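Local coordinates for protein flavin-dependent thymidylate synthase (Thermus thermophilus, PDB 6J61) that probably catalyses the FAD-dependent reductive methylation of dUMP to dTMP, with methylenetetrahydrofolate as methyl donor and NADPH as a reductant, at residues A[9-14]-A[101-106]; A[25-30]-A[62-67]; A[51-56]-A[213-218]; A[72-77]-A[160-165]. One frame throughout, in Å; residues are numbered along the deposited sequence.

Interaction 1: residues A[9-14]-A[101-106]; sequences VLDKGF and EFYEPE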
# COMPACT_ATOMS: atom_id res chain seq x y z
N VAL A 9 11.98 20.61 17.76
CA VAL A 9 12.68 20.67 16.49
C VAL A 9 12.40 22.04 15.91
O VAL A 9 11.28 22.54 15.99
CB VAL A 9 12.21 19.61 15.47
CG1 VAL A 9 13.15 19.65 14.25
CG2 VAL A 9 12.19 18.23 16.11
N LEU A 10 13.43 22.64 15.33
CA LEU A 10 13.32 23.97 14.74
C LEU A 10 12.89 24.96 15.81
O LEU A 10 12.97 24.67 17.01
CB LEU A 10 12.34 23.98 13.58
CG LEU A 10 12.68 23.02 12.44
CD1 LEU A 10 11.76 23.30 11.25
CD2 LEU A 10 14.13 23.20 12.04
N ASP A 11 12.43 26.13 15.37
CA ASP A 11 12.03 27.16 16.30
C ASP A 11 10.76 26.85 17.09
O ASP A 11 10.73 27.02 18.30
CB ASP A 11 11.90 28.50 15.57
CG ASP A 11 10.80 28.49 14.52
OD1 ASP A 11 10.53 27.41 13.96
OD2 ASP A 11 10.22 29.57 14.25
N LYS A 12 9.72 26.36 16.43
CA LYS A 12 8.48 26.06 17.13
C LYS A 12 7.89 24.65 16.94
O LYS A 12 6.77 24.39 17.38
CB LYS A 12 7.42 27.10 16.74
CG LYS A 12 7.91 28.53 16.73
CD LYS A 12 6.79 29.48 16.28
CE LYS A 12 7.24 30.95 16.21
NZ LYS A 12 8.27 31.20 15.17
N GLY A 13 8.62 23.75 16.29
CA GLY A 13 8.09 22.42 16.08
C GLY A 13 8.44 21.39 17.14
O GLY A 13 9.04 21.72 18.16
N PHE A 14 8.06 20.14 16.92
CA PHE A 14 8.35 19.08 17.87
C PHE A 14 7.96 17.68 17.37
O PHE A 14 7.32 17.54 16.33
CB PHE A 14 7.66 19.37 19.22
CG PHE A 14 6.15 19.41 19.16
CD1 PHE A 14 5.40 18.23 19.14
CD2 PHE A 14 5.47 20.63 19.14
CE1 PHE A 14 4.00 18.27 19.12
CE2 PHE A 14 4.07 20.67 19.12
CZ PHE A 14 3.33 19.49 19.11
N GLU A 101 1.74 30.79 13.43
CA GLU A 101 3.06 30.30 13.78
C GLU A 101 3.84 30.00 12.52
O GLU A 101 3.39 29.24 11.66
CB GLU A 101 2.94 29.06 14.66
CG GLU A 101 2.45 29.36 16.07
CD GLU A 101 2.18 28.10 16.87
OE1 GLU A 101 2.01 28.21 18.10
OE2 GLU A 101 2.13 27.00 16.28
N PHE A 102 5.00 30.63 12.39
CA PHE A 102 5.83 30.43 11.23
C PHE A 102 7.24 29.99 11.58
O PHE A 102 7.77 30.35 12.63
CB PHE A 102 5.92 31.70 10.40
CG PHE A 102 4.60 32.17 9.88
CD1 PHE A 102 3.72 32.86 10.70
CD2 PHE A 102 4.23 31.91 8.57
CE1 PHE A 102 2.49 33.29 10.22
CE2 PHE A 102 3.01 32.33 8.07
CZ PHE A 102 2.13 33.03 8.90
N TYR A 103 7.82 29.20 10.69
CA TYR A 103 9.17 28.72 10.87
C TYR A 103 10.17 29.77 10.38
O TYR A 103 10.27 30.03 9.18
CB TYR A 103 9.38 27.43 10.08
CG TYR A 103 10.83 27.16 9.77
CD1 TYR A 103 11.76 26.99 10.80
CD2 TYR A 103 11.27 27.09 8.46
CE1 TYR A 103 13.10 26.74 10.53
CE2 TYR A 103 12.62 26.84 8.17
CZ TYR A 103 13.52 26.66 9.21
OH TYR A 103 14.84 26.38 8.94
N GLU A 104 10.91 30.36 11.31
CA GLU A 104 11.90 31.34 10.93
C GLU A 104 13.26 30.68 11.10
O GLU A 104 13.69 30.38 12.21
CB GLU A 104 11.75 32.60 11.79
CG GLU A 104 10.39 33.28 11.59
CD GLU A 104 10.29 34.65 12.27
OE1 GLU A 104 11.16 35.51 12.02
OE2 GLU A 104 9.33 34.86 13.05
N PRO A 105 13.95 30.43 9.98
CA PRO A 105 15.26 29.79 10.00
C PRO A 105 16.28 30.49 10.88
O PRO A 105 16.18 31.69 11.14
CB PRO A 105 15.66 29.78 8.54
CG PRO A 105 15.02 31.02 8.02
CD PRO A 105 13.65 30.96 8.65
N GLU A 106 17.26 29.72 11.34
CA GLU A 106 18.35 30.24 12.16
C GLU A 106 19.10 31.14 11.19
O GLU A 106 19.51 32.25 11.53
CB GLU A 106 19.25 29.10 12.60
CG GLU A 106 19.96 29.31 13.91
CD GLU A 106 19.12 28.90 15.10
OE1 GLU A 106 17.98 29.40 15.21
OE2 GLU A 106 19.59 28.08 15.92

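Interaction 2: residues A[25-30]-A[62-67]; sequences RAIVQA and EMVVFK. With FAD (flavin-adenine dinucleotide), chain E.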
# COMPACT_ATOMS: atom_id res chain seq x y z
N ARG A 25 11.33 -7.36 21.52
CA ARG A 25 10.75 -8.68 21.78
C ARG A 25 9.66 -9.05 20.78
O ARG A 25 9.47 -10.23 20.46
CB ARG A 25 10.17 -8.73 23.19
CG ARG A 25 11.22 -8.55 24.28
CD ARG A 25 10.58 -8.43 25.65
NE ARG A 25 9.39 -7.59 25.59
CZ ARG A 25 8.78 -7.09 26.65
NH1 ARG A 25 9.24 -7.33 27.87
NH2 ARG A 25 7.69 -6.34 26.49
N ALA A 26 8.95 -8.04 20.29
CA ALA A 26 7.86 -8.26 19.34
C ALA A 26 8.38 -8.76 17.98
O ALA A 26 7.75 -9.60 17.33
CB ALA A 26 7.07 -6.98 19.18
N ILE A 27 9.53 -8.23 17.55
CA ILE A 27 10.11 -8.64 16.28
C ILE A 27 10.43 -10.13 16.34
O ILE A 27 10.01 -10.92 15.49
CB ILE A 27 11.40 -7.87 16.01
CG1 ILE A 27 11.17 -6.39 16.25
CG2 ILE A 27 11.85 -8.10 14.60
CD1 ILE A 27 12.44 -5.58 16.25
N VAL A 28 11.17 -10.50 17.39
CA VAL A 28 11.58 -11.88 17.60
C VAL A 28 10.38 -12.81 17.80
O VAL A 28 10.36 -13.94 17.30
CB VAL A 28 12.57 -11.95 18.82
CG1 VAL A 28 11.82 -11.81 20.14
CG2 VAL A 28 13.35 -13.22 18.77
N GLN A 29 9.37 -12.34 18.53
CA GLN A 29 8.16 -13.11 18.78
C GLN A 29 7.44 -13.45 17.46
O GLN A 29 7.12 -14.61 17.19
CB GLN A 29 7.23 -12.32 19.71
CG GLN A 29 5.80 -12.84 19.76
CD GLN A 29 4.89 -11.95 20.57
OE1 GLN A 29 4.78 -10.75 20.31
NE2 GLN A 29 4.22 -12.53 21.55
N ALA A 30 7.18 -12.42 16.65
CA ALA A 30 6.51 -12.61 15.36
C ALA A 30 7.37 -13.49 14.44
O ALA A 30 6.85 -14.31 13.69
CB ALA A 30 6.25 -11.26 14.70
N GLU A 62 7.62 -5.33 10.89
CA GLU A 62 6.37 -4.62 10.69
C GLU A 62 5.42 -4.86 11.86
O GLU A 62 4.36 -4.22 11.93
CB GLU A 62 5.70 -5.06 9.40
CG GLU A 62 6.04 -4.22 8.19
CD GLU A 62 5.43 -4.79 6.93
OE1 GLU A 62 5.99 -5.74 6.38
OE2 GLU A 62 4.36 -4.29 6.50
N MET A 63 5.79 -5.77 12.76
CA MET A 63 4.96 -6.08 13.91
C MET A 63 5.12 -5.07 15.03
O MET A 63 4.49 -5.19 16.08
CB MET A 63 5.22 -7.48 14.44
CG MET A 63 4.81 -8.61 13.49
SD MET A 63 3.18 -8.33 12.77
CE MET A 63 3.03 -9.67 11.59
N VAL A 64 5.98 -4.07 14.81
CA VAL A 64 6.22 -3.01 15.78
C VAL A 64 5.70 -1.72 15.16
O VAL A 64 6.00 -1.42 14.01
CB VAL A 64 7.73 -2.89 16.08
CG1 VAL A 64 8.02 -1.61 16.86
CG2 VAL A 64 8.20 -4.12 16.87
N VAL A 65 4.93 -0.94 15.92
CA VAL A 65 4.39 0.31 15.37
C VAL A 65 4.56 1.52 16.28
O VAL A 65 4.47 1.42 17.50
CB VAL A 65 2.87 0.15 15.04
CG1 VAL A 65 2.31 1.44 14.44
CG2 VAL A 65 2.67 -0.99 14.06
N PHE A 66 4.84 2.67 15.67
CA PHE A 66 5.01 3.93 16.40
C PHE A 66 3.99 4.95 15.89
O PHE A 66 3.65 4.98 14.71
CB PHE A 66 6.43 4.49 16.21
CG PHE A 66 7.50 3.74 16.95
CD1 PHE A 66 7.88 2.46 16.54
CD2 PHE A 66 8.11 4.29 18.07
CE1 PHE A 66 8.85 1.74 17.25
CE2 PHE A 66 9.08 3.58 18.78
CZ PHE A 66 9.45 2.31 18.37
N LYS A 67 3.49 5.77 16.81
CA LYS A 67 2.51 6.79 16.48
C LYS A 67 3.00 8.11 17.08
O LYS A 67 3.18 8.21 18.29
CB LYS A 67 1.14 6.40 17.05
CG LYS A 67 0.03 7.38 16.72
CD LYS A 67 -1.36 6.73 16.79
CE LYS A 67 -1.72 6.23 18.19
NZ LYS A 67 -3.13 5.74 18.27
PA FAD E . 6.06 -5.83 -0.96
O1A FAD E . 5.03 -6.71 -0.34
O2A FAD E . 5.74 -5.68 -2.54
O5B FAD E . 5.99 -4.40 -0.25
C5B FAD E . 7.09 -3.61 -0.69
C4B FAD E . 7.26 -2.45 0.29
O4B FAD E . 6.05 -1.64 0.31
C3B FAD E . 7.48 -2.96 1.70
O3B FAD E . 8.86 -3.16 2.01
C2B FAD E . 6.83 -1.88 2.56
O2B FAD E . 7.76 -0.83 2.81
C1B FAD E . 5.62 -1.42 1.69
N9A FAD E . 4.36 -2.16 1.97
C8A FAD E . 3.65 -2.95 1.10
N7A FAD E . 2.60 -3.45 1.67
C5A FAD E . 2.54 -3.02 2.94
C6A FAD E . 1.64 -3.22 4.03
N6A FAD E . 0.52 -4.02 3.86
N1A FAD E . 1.90 -2.62 5.22
C2A FAD E . 2.98 -1.84 5.40
N3A FAD E . 3.85 -1.63 4.40
C4A FAD E . 3.67 -2.19 3.17
N1 FAD E . 7.75 -14.30 5.00
C2 FAD E . 7.06 -15.06 5.87
O2 FAD E . 5.85 -14.90 5.95
N3 FAD E . 7.66 -15.99 6.67
C4 FAD E . 9.01 -16.23 6.64
O4 FAD E . 9.53 -17.07 7.36
C4X FAD E . 9.83 -15.41 5.69
N5 FAD E . 11.15 -15.53 5.58
C5X FAD E . 11.87 -14.77 4.71
C6 FAD E . 13.30 -14.94 4.62
C7 FAD E . 14.05 -14.17 3.74
C7M FAD E . 15.55 -14.38 3.68
C8 FAD E . 13.41 -13.19 2.90
C8M FAD E . 14.22 -12.35 1.93
C9 FAD E . 12.02 -13.00 2.96
C9A FAD E . 11.22 -13.78 3.86
N10 FAD E . 9.80 -13.62 3.96
C10 FAD E . 9.08 -14.41 4.86
C1' FAD E . 9.05 -12.65 3.13
C2' FAD E . 9.09 -11.22 3.68
O2' FAD E . 8.76 -11.22 5.07
C3' FAD E . 8.09 -10.33 2.88
O3' FAD E . 6.74 -10.76 3.10
C4' FAD E . 8.40 -10.38 1.36
O4' FAD E . 9.82 -10.46 1.12
C5' FAD E . 7.86 -9.13 0.69
O5' FAD E . 8.79 -8.08 0.90
P FAD E . 8.04 -6.68 0.76
O1P FAD E . 6.90 -6.63 1.71
O2P FAD E . 9.09 -5.52 1.10
O3P FAD E . 7.55 -6.50 -0.81

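Interaction 3: residues A[51-56]-A[213-218]; sequences YLMRHR and AAFEEH. With FAD (flavin-adenine dinucleotide), chain E.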
# COMPACT_ATOMS: atom_id res chain seq x y z
N TYR A 51 20.12 -10.97 12.14
CA TYR A 51 19.95 -11.83 10.99
C TYR A 51 18.80 -11.36 10.07
O TYR A 51 18.96 -11.30 8.84
CB TYR A 51 19.72 -13.27 11.47
CG TYR A 51 19.42 -14.27 10.38
CD1 TYR A 51 18.16 -14.33 9.79
CD2 TYR A 51 20.42 -15.13 9.91
CE1 TYR A 51 17.90 -15.21 8.75
CE2 TYR A 51 20.16 -16.01 8.86
CZ TYR A 51 18.90 -16.04 8.29
OH TYR A 51 18.63 -16.89 7.25
N LEU A 52 17.65 -11.04 10.67
CA LEU A 52 16.48 -10.61 9.90
C LEU A 52 16.75 -9.34 9.10
O LEU A 52 16.29 -9.20 7.98
CB LEU A 52 15.29 -10.40 10.85
CG LEU A 52 14.76 -11.63 11.60
CD1 LEU A 52 13.68 -11.20 12.59
CD2 LEU A 52 14.21 -12.64 10.62
N MET A 53 17.48 -8.41 9.71
CA MET A 53 17.83 -7.15 9.07
C MET A 53 18.73 -7.44 7.86
O MET A 53 18.48 -6.95 6.76
CB MET A 53 18.55 -6.28 10.11
CG MET A 53 19.13 -4.97 9.59
SD MET A 53 17.89 -3.74 9.25
CE MET A 53 17.33 -3.37 10.87
N ARG A 54 19.76 -8.26 8.07
CA ARG A 54 20.73 -8.65 7.03
C ARG A 54 20.10 -9.30 5.81
O ARG A 54 20.45 -8.96 4.68
CB ARG A 54 21.74 -9.66 7.58
CG ARG A 54 22.86 -9.10 8.40
CD ARG A 54 23.86 -10.21 8.72
NE ARG A 54 23.36 -11.15 9.72
CZ ARG A 54 23.79 -12.40 9.86
NH1 ARG A 54 24.73 -12.88 9.05
NH2 ARG A 54 23.29 -13.18 10.81
N HIS A 55 19.21 -10.25 6.05
CA HIS A 55 18.57 -11.00 4.98
C HIS A 55 17.29 -10.41 4.39
O HIS A 55 16.61 -11.06 3.59
CB HIS A 55 18.30 -12.42 5.44
CG HIS A 55 19.55 -13.21 5.70
ND1 HIS A 55 19.89 -14.33 4.97
CD2 HIS A 55 20.57 -13.00 6.57
CE1 HIS A 55 21.06 -14.78 5.39
NE2 HIS A 55 21.49 -13.99 6.36
N ARG A 56 16.96 -9.18 4.77
CA ARG A 56 15.76 -8.53 4.25
C ARG A 56 14.46 -9.24 4.63
O ARG A 56 13.46 -9.12 3.92
CB ARG A 56 15.86 -8.43 2.72
CG ARG A 56 16.97 -7.53 2.22
CD ARG A 56 16.63 -6.08 2.50
NE ARG A 56 16.45 -5.79 3.92
CZ ARG A 56 15.94 -4.66 4.39
NH1 ARG A 56 15.55 -3.70 3.55
NH2 ARG A 56 15.82 -4.47 5.70
N ALA A 213 20.19 -1.21 16.68
CA ALA A 213 21.60 -1.57 16.55
C ALA A 213 21.81 -2.17 15.17
O ALA A 213 22.74 -1.79 14.46
CB ALA A 213 21.99 -2.58 17.62
N ALA A 214 20.94 -3.08 14.78
CA ALA A 214 21.04 -3.71 13.48
C ALA A 214 20.89 -2.67 12.37
O ALA A 214 21.67 -2.65 11.41
CB ALA A 214 19.95 -4.79 13.34
N PHE A 215 19.89 -1.81 12.51
CA PHE A 215 19.65 -0.78 11.51
C PHE A 215 20.88 0.12 11.34
O PHE A 215 21.31 0.40 10.23
CB PHE A 215 18.44 0.08 11.91
CG PHE A 215 18.13 1.17 10.94
CD1 PHE A 215 17.62 0.87 9.68
CD2 PHE A 215 18.41 2.50 11.26
CE1 PHE A 215 17.39 1.89 8.73
CE2 PHE A 215 18.18 3.53 10.32
CZ PHE A 215 17.68 3.21 9.06
N GLU A 216 21.45 0.55 12.45
CA GLU A 216 22.62 1.41 12.41
C GLU A 216 23.80 0.74 11.68
O GLU A 216 24.34 1.27 10.71
CB GLU A 216 23.02 1.78 13.84
CG GLU A 216 24.17 2.74 13.94
CD GLU A 216 24.37 3.23 15.37
OE1 GLU A 216 24.55 2.39 16.28
OE2 GLU A 216 24.35 4.45 15.57
N GLU A 217 24.16 -0.45 12.15
CA GLU A 217 25.26 -1.22 11.60
C GLU A 217 25.11 -1.58 10.11
O GLU A 217 26.01 -1.30 9.32
CB GLU A 217 25.42 -2.50 12.44
CG GLU A 217 26.48 -3.49 11.97
CD GLU A 217 27.85 -2.87 11.76
OE1 GLU A 217 28.32 -2.10 12.62
OE2 GLU A 217 28.46 -3.18 10.72
N HIS A 218 23.98 -2.18 9.75
CA HIS A 218 23.74 -2.62 8.37
C HIS A 218 23.22 -1.62 7.34
O HIS A 218 23.52 -1.75 6.16
CB HIS A 218 22.81 -3.83 8.39
CG HIS A 218 23.38 -5.01 9.10
ND1 HIS A 218 24.37 -5.80 8.56
CD2 HIS A 218 23.13 -5.51 10.34
CE1 HIS A 218 24.70 -6.74 9.43
NE2 HIS A 218 23.97 -6.59 10.51
PA FAD E . 6.06 -5.83 -0.96
O1A FAD E . 5.03 -6.71 -0.34
O2A FAD E . 5.74 -5.68 -2.54
O5B FAD E . 5.99 -4.40 -0.25
C5B FAD E . 7.09 -3.61 -0.69
C4B FAD E . 7.26 -2.45 0.29
O4B FAD E . 6.05 -1.64 0.31
C3B FAD E . 7.48 -2.96 1.70
O3B FAD E . 8.86 -3.16 2.01
C2B FAD E . 6.83 -1.88 2.56
O2B FAD E . 7.76 -0.83 2.81
C1B FAD E . 5.62 -1.42 1.69
N9A FAD E . 4.36 -2.16 1.97
C8A FAD E . 3.65 -2.95 1.10
N7A FAD E . 2.60 -3.45 1.67
C5A FAD E . 2.54 -3.02 2.94
C6A FAD E . 1.64 -3.22 4.03
N6A FAD E . 0.52 -4.02 3.86
N1A FAD E . 1.90 -2.62 5.22
C2A FAD E . 2.98 -1.84 5.40
N3A FAD E . 3.85 -1.63 4.40
C4A FAD E . 3.67 -2.19 3.17
N1 FAD E . 7.75 -14.30 5.00
C2 FAD E . 7.06 -15.06 5.87
O2 FAD E . 5.85 -14.90 5.95
N3 FAD E . 7.66 -15.99 6.67
C4 FAD E . 9.01 -16.23 6.64
O4 FAD E . 9.53 -17.07 7.36
C4X FAD E . 9.83 -15.41 5.69
N5 FAD E . 11.15 -15.53 5.58
C5X FAD E . 11.87 -14.77 4.71
C6 FAD E . 13.30 -14.94 4.62
C7 FAD E . 14.05 -14.17 3.74
C7M FAD E . 15.55 -14.38 3.68
C8 FAD E . 13.41 -13.19 2.90
C8M FAD E . 14.22 -12.35 1.93
C9 FAD E . 12.02 -13.00 2.96
C9A FAD E . 11.22 -13.78 3.86
N10 FAD E . 9.80 -13.62 3.96
C10 FAD E . 9.08 -14.41 4.86
C1' FAD E . 9.05 -12.65 3.13
C2' FAD E . 9.09 -11.22 3.68
O2' FAD E . 8.76 -11.22 5.07
C3' FAD E . 8.09 -10.33 2.88
O3' FAD E . 6.74 -10.76 3.10
C4' FAD E . 8.40 -10.38 1.36
O4' FAD E . 9.82 -10.46 1.12
C5' FAD E . 7.86 -9.13 0.69
O5' FAD E . 8.79 -8.08 0.90
P FAD E . 8.04 -6.68 0.76
O1P FAD E . 6.90 -6.63 1.71
O2P FAD E . 9.09 -5.52 1.10
O3P FAD E . 7.55 -6.50 -0.81

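Interaction 4: residues A[72-77]-A[160-165]; sequences APIFVA and LPLNLY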
# COMPACT_ATOMS: atom_id res chain seq x y z
N ALA A 72 5.07 20.80 12.39
CA ALA A 72 6.11 21.22 11.46
C ALA A 72 5.61 22.13 10.36
O ALA A 72 4.42 22.25 10.12
CB ALA A 72 6.75 19.98 10.82
N PRO A 73 6.55 22.81 9.67
CA PRO A 73 6.20 23.72 8.58
C PRO A 73 5.56 22.91 7.45
O PRO A 73 5.94 21.76 7.20
CB PRO A 73 7.55 24.31 8.19
CG PRO A 73 8.34 24.22 9.44
CD PRO A 73 7.99 22.86 9.96
N ILE A 74 4.60 23.51 6.76
CA ILE A 74 3.93 22.82 5.68
C ILE A 74 4.91 22.24 4.67
O ILE A 74 4.76 21.09 4.26
CB ILE A 74 2.91 23.76 4.99
CG1 ILE A 74 1.73 23.98 5.93
CG2 ILE A 74 2.40 23.16 3.70
CD1 ILE A 74 0.73 25.01 5.42
N PHE A 75 5.93 23.01 4.26
CA PHE A 75 6.86 22.49 3.27
C PHE A 75 7.62 21.25 3.77
O PHE A 75 8.10 20.44 2.98
CB PHE A 75 7.84 23.58 2.77
CG PHE A 75 8.94 23.91 3.74
CD1 PHE A 75 8.69 24.66 4.88
CD2 PHE A 75 10.24 23.48 3.49
CE1 PHE A 75 9.72 24.97 5.76
CE2 PHE A 75 11.27 23.79 4.36
CZ PHE A 75 11.01 24.53 5.51
N VAL A 76 7.73 21.09 5.08
CA VAL A 76 8.38 19.90 5.60
C VAL A 76 7.33 18.78 5.60
O VAL A 76 7.64 17.62 5.29
CB VAL A 76 8.91 20.13 7.02
CG1 VAL A 76 9.30 18.81 7.67
CG2 VAL A 76 10.12 21.03 6.96
N ALA A 77 6.09 19.15 5.91
CA ALA A 77 5.00 18.19 5.95
C ALA A 77 4.78 17.51 4.60
O ALA A 77 4.49 16.31 4.55
CB ALA A 77 3.72 18.88 6.39
N LEU A 160 -1.60 32.14 2.81
CA LEU A 160 -0.55 31.86 3.79
C LEU A 160 0.63 31.08 3.18
O LEU A 160 0.43 30.14 2.41
CB LEU A 160 -1.14 31.10 4.97
CG LEU A 160 -2.27 31.85 5.69
CD1 LEU A 160 -2.94 30.92 6.68
CD2 LEU A 160 -1.72 33.11 6.37
N PRO A 161 1.87 31.48 3.52
CA PRO A 161 3.09 30.85 3.03
C PRO A 161 3.31 29.40 3.49
O PRO A 161 2.70 28.94 4.46
CB PRO A 161 4.18 31.80 3.52
CG PRO A 161 3.63 32.27 4.80
CD PRO A 161 2.20 32.57 4.45
N LEU A 162 4.20 28.70 2.78
CA LEU A 162 4.53 27.30 3.06
C LEU A 162 5.26 27.06 4.38
O LEU A 162 5.34 25.92 4.85
CB LEU A 162 5.35 26.72 1.90
CG LEU A 162 4.65 26.63 0.54
CD1 LEU A 162 5.60 26.20 -0.55
CD2 LEU A 162 3.50 25.65 0.64
N ASN A 163 5.79 28.12 4.99
CA ASN A 163 6.50 27.95 6.26
C ASN A 163 5.53 27.95 7.45
O ASN A 163 5.95 27.87 8.60
CB ASN A 163 7.54 29.06 6.44
CG ASN A 163 6.92 30.43 6.57
OD1 ASN A 163 5.81 30.68 6.09
ND2 ASN A 163 7.64 31.34 7.20
N LEU A 164 4.24 28.04 7.16
CA LEU A 164 3.22 28.01 8.20
C LEU A 164 3.37 26.67 8.91
O LEU A 164 3.63 25.66 8.27
CB LEU A 164 1.83 28.09 7.57
CG LEU A 164 0.70 28.17 8.62
CD1 LEU A 164 0.61 29.61 9.10
CD2 LEU A 164 -0.62 27.71 8.04
N TYR A 165 3.24 26.65 10.23
CA TYR A 165 3.35 25.39 10.94
C TYR A 165 2.05 24.63 10.82
O TYR A 165 1.00 25.21 10.54
CB TYR A 165 3.66 25.65 12.42
CG TYR A 165 5.13 25.63 12.73
CD1 TYR A 165 5.80 24.42 12.96
CD2 TYR A 165 5.88 26.81 12.77
CE1 TYR A 165 7.16 24.39 13.22
CE2 TYR A 165 7.25 26.80 13.02
CZ TYR A 165 7.88 25.58 13.24
OH TYR A 165 9.24 25.54 13.47

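Interaction 1: residues A[9-14]-A[101-106]
Asp11 and Lys12 lie against the backbone of 101-106 with their charged ends turned to each other. Asp11 CG sits in the crowded position between the backbone N and the carbonyl carbon (chi1 64°). OD2 of Asp11 then forms a salt bridge with Lys12 NZ at 2.7 Å. Glu104 N also donates to Asp11 OD2, at 3.1 Å and almost straight (172°). The two donors meet OD2 out of the carboxylate plane, from opposite sides of it. The Lys12 chain passes obliquely across Glu101 CB, extended up to a bend at its last torsion. Its NZ donates to Phe102 O at 2.7 Å, nearly along the C=O axis. The ammonium thus bridges two acceptors, Asp11 OD2 and Phe102 O, which lie 3.0 Å apart. Residues 10-12 form the turn of the beta hairpin joining strands 6-9 and 13-21 of the antiparallel sheet. The loop after strand 87-90 runs past this turn. Tyr103 has CG anti to its backbone N and offers one ring face to Leu10. The two side chains cross at about a right angle. Leu10 CD1 makes a CH-pi contact, 4.0 Å from the centroid of the Tyr103 ring. Asp11 OD1 lies in the plane of that ring, at its edge, 3.4 Å from Tyr103 CD1. The same oxygen is hydrogen-bonded to Tyr165. Glu104 has its own salt bridge to Arg133, and Glu101 to Lys71.

Interaction 2: residues A[25-30]-A[62-67]
Met63 has CG anti to its carbonyl carbon (chi1 -67°), and its chain bends again at the next torsion (chi2 -45°). This lays the CB-CG part of the side chain against the helix of 25-30. Met63 CG meets Ala30 CB, modelled at 3.2 Å, closer than carbons usually sit and so probably imprecise. Val64 has CG1 anti to the backbone N (chi1 168°), which leaves CG2 to do the touching. Val64 CG2 lies 3.8 Å from Ala26 CB. It is also 3.8 Å from Ile27 CG1, and the Ile27 and Val64 side chains cross obliquely. One methyl therefore rests on two helix residues, while Met63 rests on the next turn at Ala30. The contact joins helix 24-32 to the residues that lead into strand 65-73. Leu174 packs on both Ile27 and Val64, so the first turn of helix 174-184 shares this core. Tyr169 of the third subunit packs on Ala30. Glu62, just before Met63, does not touch the helix and serves the FAD pocket. Its OE2 lies 3.0 Å from FAD C2A, at the adenine. The same oxygen has a salt bridge to Arg84 of the fourth subunit and a hydrogen bond to Ser87 of the third. The chemistry is divided along the chain: buried apolar packing without a hydrogen bond anchors Met63 and Val64, and the neighbouring carboxylate, probably charged, meets the adenine and the other subunits.

Interaction 3: residues A[51-56]-A[213-218]
This is a buried helix-to-helix packing contact. It joins the C-terminal end of helix 42-54 to helix 209-220, beside the flavin end of an FAD site. Met53 fills most of it. Its CG is anti to the backbone N (chi1 174°), and the chain bends twice. Met53 CB lies 3.8 Å from Ala214 CB. The bends carry CE round to Phe215, where Met53 CE is 3.8 Å from Phe215 CB and near the edge of the ring. Met53 CG is 4.0 Å from His218 CB. Arg54 crosses His218 obliquely, with its CG over one face of the imidazole in a CH-pi contact. Its aliphatic CG and CD lie on the ring, not the guanidinium, whose plane is 22° from the ring plane. Glu217 CG lies over the opposite face. The helix of 51-56 ends in a Schellman motif, with Arg56 at positive phi as the C-prime residue. At this helix end His55 O lies 3.2 Å from FAD C8M, a methyl of the flavin. No hydrogen bond crosses between 51-56 and 213-218. Polar ties come instead from Asp50, which takes a salt bridge from Arg54 NE and a hydrogen bond with His218 NE2. Arg54 also has a salt bridge to Glu258. The bond to Asp50 probably helps hold the imidazole's rotation and places a proton on NE2; the carboxylate would favour, and the arginine oppose, a charged ring.

Interaction 4: residues A[72-77]-A[160-165]
The parts that touch, 72-75 and 162-165, run antiparallel, their directions 174° apart. Pro73 and Tyr165 form a non-hydrogen-bonded pair with CA atoms 4.1 Å apart. Beyond it, strand gives way to helix, with Pro73 at the N-cap position. Its carbonyl accepts from Val76 N and Ala77 N. The next two amides turn to the other segment, where a type I turn runs from Pro161 to Leu164. Ile74 N donates to Leu164 O at 2.8 Å, nearly along the C=O axis. Phe75 N donates to Leu162 O at 3.0 Å, in the carbonyl plane. Carbonyls of the turn thus satisfy the first amides of the helix. Pro73 and Tyr165 lie side by side, and Pro73 CG makes a CH-pi contact over one face of the ring, 4.2 Å from its centroid. Ile74 CD1 lies 3.9 Å from Leu164 CB, and Ile74 CG2 is 4.1 Å from Leu162 CD2. The Pro73-Tyr165 pair lies where strand 65-73 ends and its antiparallel neighbour 165-173 begins, in the five-stranded sheet. Helix 191-207 packs on Ala72, Pro73 and Phe75, helix 132-148 lies against Leu160 and Pro161, and Leu162 meets Leu162 of the second subunit.

Interactions 1 and 4 form one continuous region on the same side of the chain's centre, and both touch the second subunit. Tyr165 connects them, through its hydroxyl to Asp11 and its amide to Glu101 O. Interaction 1 is the partly exposed side, held by charged side chains that bind a backbone carbonyl and amide. Interaction 4 is buried and relies on main-chain hydrogen bonds plus apolar packing. Interactions 2 and 3 lie on the opposite side of the chain's centre, both buried, both near FAD, and without hydrogen bonds between their segments. Ile27 and Leu52 pack together and join them. Strand 65-73 serves interactions 2 and 4 at its two ends, their centres 32 Å apart.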